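RAP1B (Serratia marcescens, PDB 4AX2) probably protects Serratia marcescens against a toxin of its own type VI secretion system, as an all-helical self-resistance (immunity) protein. Local coordinates at residues Y33-V37 / M67-F73; K81-L85 / E119-L123. All coordinates share one frame; numbering follows the deposited sequence.

In the fold
Both contacts are apolar and both belong to the same helical bundle, yet they differ in depth and in the elements they join. Interaction 1 is the more buried: it sets the first turn of helix 33-49 against the loop that leads from helix 55-67 to helix 75-89, with a proline-on-tyrosine CH-pi contact and a methionine sulfur against valines. Interaction 2 pairs helices 75-89 and 118-126 through aliphatic side chains, with Lys81 and Glu119 at its exposed margins. Their centres lie about 14 Å apart, and the two contacts touch where Val37 CG1 packs 3.8 Å from Ile82 CD1, so helix 33-49, which supplies one half of interaction 1, also packs behind interaction 2.

Interaction 1 of 2, residues Y33-V37 / M67-F73; sequences YHQVV and MREWMPF
A CH-pi contact between Tyr33 and Pro72 joins the first turn of helix 33-49 to the loop linking helix 55-67 with helix 75-89, a buried junction of this all-helical fold. Pro72, the centre of an inverse gamma turn, brings its CD over one face of the Tyr33 ring, 3.3 Å from the ring centroid and only 5° off the normal, so the methylene sits almost exactly above the middle. The two side chains cross at about a right angle. At the edge of the phenol, near its plane, Trp70 O comes within 3.4 Å of Tyr33 CE1, while Met71 CB lies obliquely beside Tyr33 CD1. The hydroxyl is hydrogen-bonded to Asp139 of helix 136-140, so the ring is held at its far end as well as over its face.

One turn along the helix, Met71 lays its thioether against Val36 and Val37. Its CG lies between the backbone N and the carbonyl carbon (chi1 51°), and from there the extended chain runs antiparallel to the Val36 side chain and crosses that of Val37 at about a right angle. Met71 SD thereby lies 3.7 Å from Val36 CG1 and 3.5 Å from Val37 CG2, which places the sulfur in apolar surroundings. Val36 CG1, anti to its own backbone N (chi1 -177°), also reaches Met67, 4.0 Å from its CB. Ile28 of helix 26-29 packs on both Val36 and Met67, and Leu112 of the second subunit touches Met67, so this end of the junction approaches the dimer interface. At the other end, the side chains of Phe73 and Val37 cross at about a right angle, Phe73 CD1 4.1 Å from Val37 CG2.

Interaction 2 of 2, residues K81-L85 / E119-L123; sequences KINVL and ELDKL. With EDO (1,2-ethanediol), chain G.
Segments 81-85 and 119-123 run antiparallel, their axes 177° apart in direction and 11.1 Å apart at closest approach, with Ile82 lying nearest Leu123 and Leu85 nearest Leu120 by CA position. That wide spacing is bridged by leucines from both helices. Leu85 lays CD2 against the backbone of the opposite helix, 3.6 Å from Leu120 CA, and the same methyl also meets Leu120 CB. Leu85 CD1, the other branch, stands 4.0 Å from Glu119 CB, the two side chains crossing at about a right angle. The fork of Leu85 thus straddles the turn at Glu119 and Leu120.

Leu123 answers from helix 118-126. A chi1 of -179° extends Leu123 toward helix 75-89, where its methyls divide: Leu123 CD2 settles 3.8 Å from Ile82 CD1 and also packs against Leu85 CD2, while Leu123 CD1 brushes the aliphatic part of Lys81 at CB and CD. Leu123 CD2 additionally approaches Lys81 O, a carbonyl already engaged by Leu85 N in the helix. On the inner side, Ile82 CD1 comes 3.9 Å from Leu120 CD1. Val37 and Leu40 of helix 33-49 pack on Ile82, and Ala41 of that helix packs on Leu120, so the pair rests on a third helix.

The outer margin is polar. Glu119 bends at chi2 (89°), carrying its carboxylate away from the leucines; Glu119 OE1 accepts a weak 3.1 Å hydrogen bond from O1 of a 1,2-ethanediol molecule, probably from the crystallisation liquor; the diol is also hydrogen-bonded to Tyr89 OH. The grip between these helices therefore depends on the fit of branched aliphatic methyls, while the charged ends of Lys81 and Glu119 lead away from it and form no bridge across.

Interaction 1 of 2, residues Y33-V37 / M67-F73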
loop_
_atom_site.group_PDB
_atom_site.type_symbol
_atom_site.label_atom_id
_atom_site.label_comp_id
_atom_site.label_asym_id
_atom_site.label_seq_id
_atom_site.Cartn_x
_atom_site.Cartn_y
_atom_site.Cartn_z
ATOM N N TYR A 33 13.076 -9.959 1.484
ATOM C CA TYR A 33 13.612 -8.769 0.843
ATOM C C TYR A 33 12.833 -8.309 -0.410
ATOM O O TYR A 33 12.691 -7.107 -0.617
ATOM C CB TYR A 33 15.080 -8.969 0.468
ATOM C CG TYR A 33 16.049 -9.091 1.643
ATOM C CD1 TYR A 33 15.949 -8.253 2.758
ATOM C CD2 TYR A 33 17.086 -10.014 1.611
ATOM C CE1 TYR A 33 16.863 -8.334 3.803
ATOM C CE2 TYR A 33 17.988 -10.117 2.653
ATOM C CZ TYR A 33 17.881 -9.281 3.745
ATOM O OH TYR A 33 18.796 -9.379 4.767
ATOM N N HIS A 34 12.345 -9.246 -1.233
ATOM C CA HIS A 34 11.602 -8.846 -2.420
ATOM C C HIS A 34 10.376 -8.037 -2.042
ATOM O O HIS A 34 10.044 -7.070 -2.716
ATOM C CB HIS A 34 11.242 -10.039 -3.331
ATOM C CG HIS A 34 10.376 -11.106 -2.679
ATOM N ND1 HIS A 34 9.026 -11.034 -2.650
ATOM C CD2 HIS A 34 10.711 -12.315 -2.085
ATOM C CE1 HIS A 34 8.526 -12.120 -2.047
ATOM N NE2 HIS A 34 9.559 -12.918 -1.710
ATOM N N GLN A 35 9.736 -8.380 -0.925
ATOM C CA GLN A 35 8.622 -7.581 -0.425
ATOM C C GLN A 35 9.025 -6.180 0.013
ATOM O O GLN A 35 8.294 -5.225 -0.229
ATOM C CB GLN A 35 7.894 -8.302 0.709
ATOM C CG GLN A 35 6.613 -7.602 1.143
ATOM C CD GLN A 35 5.530 -7.585 0.061
ATOM O OE1 GLN A 35 5.255 -8.603 -0.565
ATOM N NE2 GLN A 35 4.912 -6.418 -0.152
ATOM N N VAL A 36 10.196 -6.040 0.642
ATOM C CA VAL A 36 10.680 -4.716 1.041
ATOM C C VAL A 36 10.826 -3.789 -0.151
ATOM O O VAL A 36 10.504 -2.606 -0.059
ATOM C CB VAL A 36 12.014 -4.782 1.793
ATOM C CG1 VAL A 36 12.442 -3.380 2.245
ATOM C CG2 VAL A 36 11.903 -5.745 2.973
ATOM N N VAL A 37 11.298 -4.323 -1.272
ATOM C CA VAL A 37 11.413 -3.552 -2.497
ATOM C C VAL A 37 10.029 -3.041 -2.911
ATOM O O VAL A 37 9.899 -1.900 -3.348
ATOM C CB VAL A 37 12.025 -4.383 -3.629
ATOM C CG1 VAL A 37 11.986 -3.593 -4.931
ATOM C CG2 VAL A 37 13.459 -4.819 -3.276
ATOM N N MET A 67 13.433 2.459 3.541
ATOM C CA MET A 67 13.345 1.007 3.305
ATOM C C MET A 67 14.693 0.423 2.905
ATOM O O MET A 67 14.973 -0.745 3.175
ATOM C CB MET A 67 12.338 0.642 2.196
ATOM C CG MET A 67 10.869 0.990 2.462
ATOM S SD MET A 67 10.259 0.085 3.886
ATOM C CE MET A 67 8.599 0.784 4.052
ATOM N N ARG A 68 15.497 1.207 2.192
ATOM C CA ARG A 68 16.754 0.690 1.674
ATOM C C ARG A 68 17.702 0.228 2.792
ATOM O O ARG A 68 18.556 -0.617 2.553
ATOM C CB ARG A 68 17.437 1.736 0.808
ATOM C CG ARG A 68 16.593 2.166 -0.393
ATOM C CD ARG A 68 17.273 3.236 -1.214
ATOM N NE ARG A 68 17.609 4.410 -0.410
ATOM C CZ ARG A 68 17.652 5.652 -0.872
ATOM N NH1 ARG A 68 17.377 5.909 -2.143
ATOM N NH2 ARG A 68 17.980 6.642 -0.058
ATOM N N GLU A 69 17.552 0.766 4.003
ATOM C CA GLU A 69 18.419 0.364 5.118
ATOM C C GLU A 69 18.202 -1.117 5.483
ATOM O O GLU A 69 19.099 -1.742 6.029
ATOM C CB GLU A 69 18.203 1.271 6.347
ATOM C CG GLU A 69 19.139 0.968 7.513
ATOM C CD GLU A 69 19.185 2.036 8.607
ATOM O OE1 GLU A 69 18.310 2.925 8.634
ATOM O OE2 GLU A 69 20.104 1.975 9.464
ATOM N N TRP A 70 17.042 -1.682 5.140
ATOM C CA TRP A 70 16.652 -2.997 5.658
ATOM C C TRP A 70 16.709 -4.093 4.635
ATOM O O TRP A 70 16.144 -5.170 4.845
ATOM C CB TRP A 70 15.270 -2.904 6.319
ATOM C CG TRP A 70 15.241 -1.698 7.217
ATOM C CD1 TRP A 70 14.502 -0.523 7.062
ATOM C CD2 TRP A 70 16.092 -1.470 8.385
ATOM N NE1 TRP A 70 14.793 0.366 8.066
ATOM C CE2 TRP A 70 15.757 -0.140 8.886
ATOM C CE3 TRP A 70 17.047 -2.224 9.056
ATOM C CZ2 TRP A 70 16.363 0.389 10.012
ATOM C CZ3 TRP A 70 17.665 -1.676 10.191
ATOM C CH2 TRP A 70 17.330 -0.399 10.653
ATOM N N MET A 71 17.410 -3.835 3.535
ATOM C CA MET A 71 17.616 -4.832 2.487
ATOM C C MET A 71 18.904 -4.599 1.711
ATOM O O MET A 71 19.327 -3.457 1.532
ATOM C CB MET A 71 16.439 -4.785 1.500
ATOM C CG MET A 71 16.142 -3.387 0.974
ATOM S SD MET A 71 15.006 -3.506 -0.425
ATOM C CE MET A 71 14.660 -1.753 -0.678
ATOM N N PRO A 72 19.518 -5.684 1.194
ATOM C CA PRO A 72 20.724 -5.547 0.377
ATOM C C PRO A 72 20.351 -5.153 -1.068
ATOM O O PRO A 72 20.486 -5.938 -2.007
ATOM C CB PRO A 72 21.364 -6.931 0.474
ATOM C CG PRO A 72 20.213 -7.853 0.609
ATOM C CD PRO A 72 19.146 -7.092 1.383
ATOM N N PHE A 73 19.860 -3.925 -1.190
ATOM C CA PHE A 73 19.258 -3.381 -2.404
ATOM C C PHE A 73 20.346 -2.899 -3.355
ATOM O O PHE A 73 21.382 -2.367 -2.924
ATOM C CB PHE A 73 18.383 -2.196 -1.987
ATOM C CG PHE A 73 17.600 -1.567 -3.098
ATOM C CD1 PHE A 73 16.684 -2.307 -3.835
ATOM C CD2 PHE A 73 17.743 -0.217 -3.374
ATOM C CE1 PHE A 73 15.928 -1.709 -4.828
ATOM C CE2 PHE A 73 17.005 0.389 -4.385
ATOM C CZ PHE A 73 16.105 -0.362 -5.125
#

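Interaction 2 of 2, residues K81-L85 / E119-L123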
loop_
_atom_site.group_PDB
_atom_site.type_symbol
_atom_site.label_atom_id
_atom_site.label_comp_id
_atom_site.label_asym_id
_atom_site.label_seq_id
_atom_site.Cartn_x
_atom_site.Cartn_y
_atom_site.Cartn_z
ATOM N N LYS A 81 15.554 1.818 -12.130
ATOM C CA LYS A 81 14.741 0.691 -12.582
ATOM C C LYS A 81 13.359 0.740 -11.903
ATOM O O LYS A 81 12.329 0.642 -12.584
ATOM C CB LYS A 81 15.450 -0.648 -12.346
ATOM C CG LYS A 81 16.519 -0.952 -13.391
ATOM C CD LYS A 81 17.015 -2.391 -13.337
ATOM C CE LYS A 81 17.932 -2.736 -14.510
ATOM N NZ LYS A 81 17.193 -2.991 -15.789
ATOM N N ILE A 82 13.339 0.922 -10.581
ATOM C CA ILE A 82 12.072 1.117 -9.838
ATOM C C ILE A 82 11.307 2.339 -10.333
ATOM O O ILE A 82 10.113 2.292 -10.535
ATOM C CB ILE A 82 12.328 1.249 -8.322
ATOM C CG1 ILE A 82 12.710 -0.111 -7.731
ATOM C CG2 ILE A 82 11.104 1.810 -7.581
ATOM C CD1 ILE A 82 11.568 -1.129 -7.768
ATOM N N ASN A 83 12.019 3.445 -10.554
ATOM C CA ASN A 83 11.359 4.682 -10.924
ATOM C C ASN A 83 10.765 4.622 -12.316
ATOM O O ASN A 83 9.672 5.096 -12.522
ATOM C CB ASN A 83 12.282 5.885 -10.737
ATOM C CG ASN A 83 12.440 6.258 -9.280
ATOM O OD1 ASN A 83 12.022 5.515 -8.389
ATOM N ND2 ASN A 83 13.051 7.412 -9.027
ATOM N N VAL A 84 11.479 4.023 -13.266
ATOM C CA VAL A 84 10.901 3.798 -14.595
ATOM C C VAL A 84 9.594 2.954 -14.493
ATOM O O VAL A 84 8.585 3.284 -15.117
ATOM C CB VAL A 84 11.909 3.146 -15.555
ATOM C CG1 VAL A 84 11.208 2.658 -16.811
ATOM C CG2 VAL A 84 13.034 4.132 -15.938
ATOM N N LEU A 85 9.624 1.888 -13.706
ATOM C CA LEU A 85 8.415 1.058 -13.519
ATOM C C LEU A 85 7.266 1.854 -12.887
ATOM O O LEU A 85 6.138 1.813 -13.386
ATOM C CB LEU A 85 8.742 -0.209 -12.734
ATOM C CG LEU A 85 7.581 -1.204 -12.623
ATOM C CD1 LEU A 85 7.113 -1.646 -14.008
ATOM C CD2 LEU A 85 8.021 -2.370 -11.751
ATOM N N GLU A 119 5.053 -7.393 -12.918
ATOM C CA GLU A 119 6.268 -6.685 -13.329
ATOM C C GLU A 119 7.108 -6.252 -12.117
ATOM O O GLU A 119 8.337 -6.442 -12.068
ATOM C CB GLU A 119 5.892 -5.455 -14.168
ATOM C CG GLU A 119 5.396 -5.770 -15.579
ATOM C CD GLU A 119 3.891 -6.014 -15.702
ATOM O OE1 GLU A 119 3.178 -6.248 -14.684
ATOM O OE2 GLU A 119 3.401 -5.982 -16.869
ATOM N N LEU A 120 6.440 -5.662 -11.128
ATOM C CA LEU A 120 7.128 -5.283 -9.903
ATOM C C LEU A 120 7.565 -6.543 -9.152
ATOM O O LEU A 120 8.658 -6.569 -8.588
ATOM C CB LEU A 120 6.267 -4.375 -9.010
ATOM C CG LEU A 120 6.919 -3.980 -7.672
ATOM C CD1 LEU A 120 8.242 -3.216 -7.881
ATOM C CD2 LEU A 120 5.928 -3.168 -6.837
ATOM N N ASP A 121 6.730 -7.586 -9.137
ATOM C CA ASP A 121 7.123 -8.805 -8.431
ATOM C C ASP A 121 8.435 -9.376 -9.018
ATOM O O ASP A 121 9.354 -9.737 -8.277
ATOM C CB ASP A 121 6.029 -9.861 -8.436
ATOM C CG ASP A 121 6.412 -11.084 -7.623
ATOM O OD1 ASP A 121 6.627 -10.973 -6.397
ATOM O OD2 ASP A 121 6.504 -12.158 -8.221
ATOM N N LYS A 122 8.527 -9.421 -10.342
ATOM C CA LYS A 122 9.743 -9.886 -11.027
ATOM C C LYS A 122 10.937 -8.975 -10.702
ATOM O O LYS A 122 12.004 -9.448 -10.307
ATOM C CB LYS A 122 9.488 -9.930 -12.545
ATOM C CG LYS A 122 10.671 -10.397 -13.390
ATOM C CD LYS A 122 10.242 -10.728 -14.815
ATOM C CE LYS A 122 11.417 -11.204 -15.667
ATOM N NZ LYS A 122 11.018 -11.600 -17.055
ATOM N N LEU A 123 10.747 -7.669 -10.848
ATOM C CA LEU A 123 11.838 -6.700 -10.590
ATOM C C LEU A 123 12.309 -6.730 -9.143
ATOM O O LEU A 123 13.505 -6.623 -8.891
ATOM C CB LEU A 123 11.441 -5.283 -10.997
ATOM C CG LEU A 123 12.464 -4.146 -10.833
ATOM C CD1 LEU A 123 13.688 -4.371 -11.730
ATOM C CD2 LEU A 123 11.796 -2.823 -11.162
HETATM C C1 EDO G . -0.702 -4.397 -14.372
HETATM O O1 EDO G . 0.551 -4.601 -14.998
HETATM C C2 EDO G . -0.894 -5.459 -13.336
HETATM O O2 EDO G . -2.274 -5.543 -13.030
#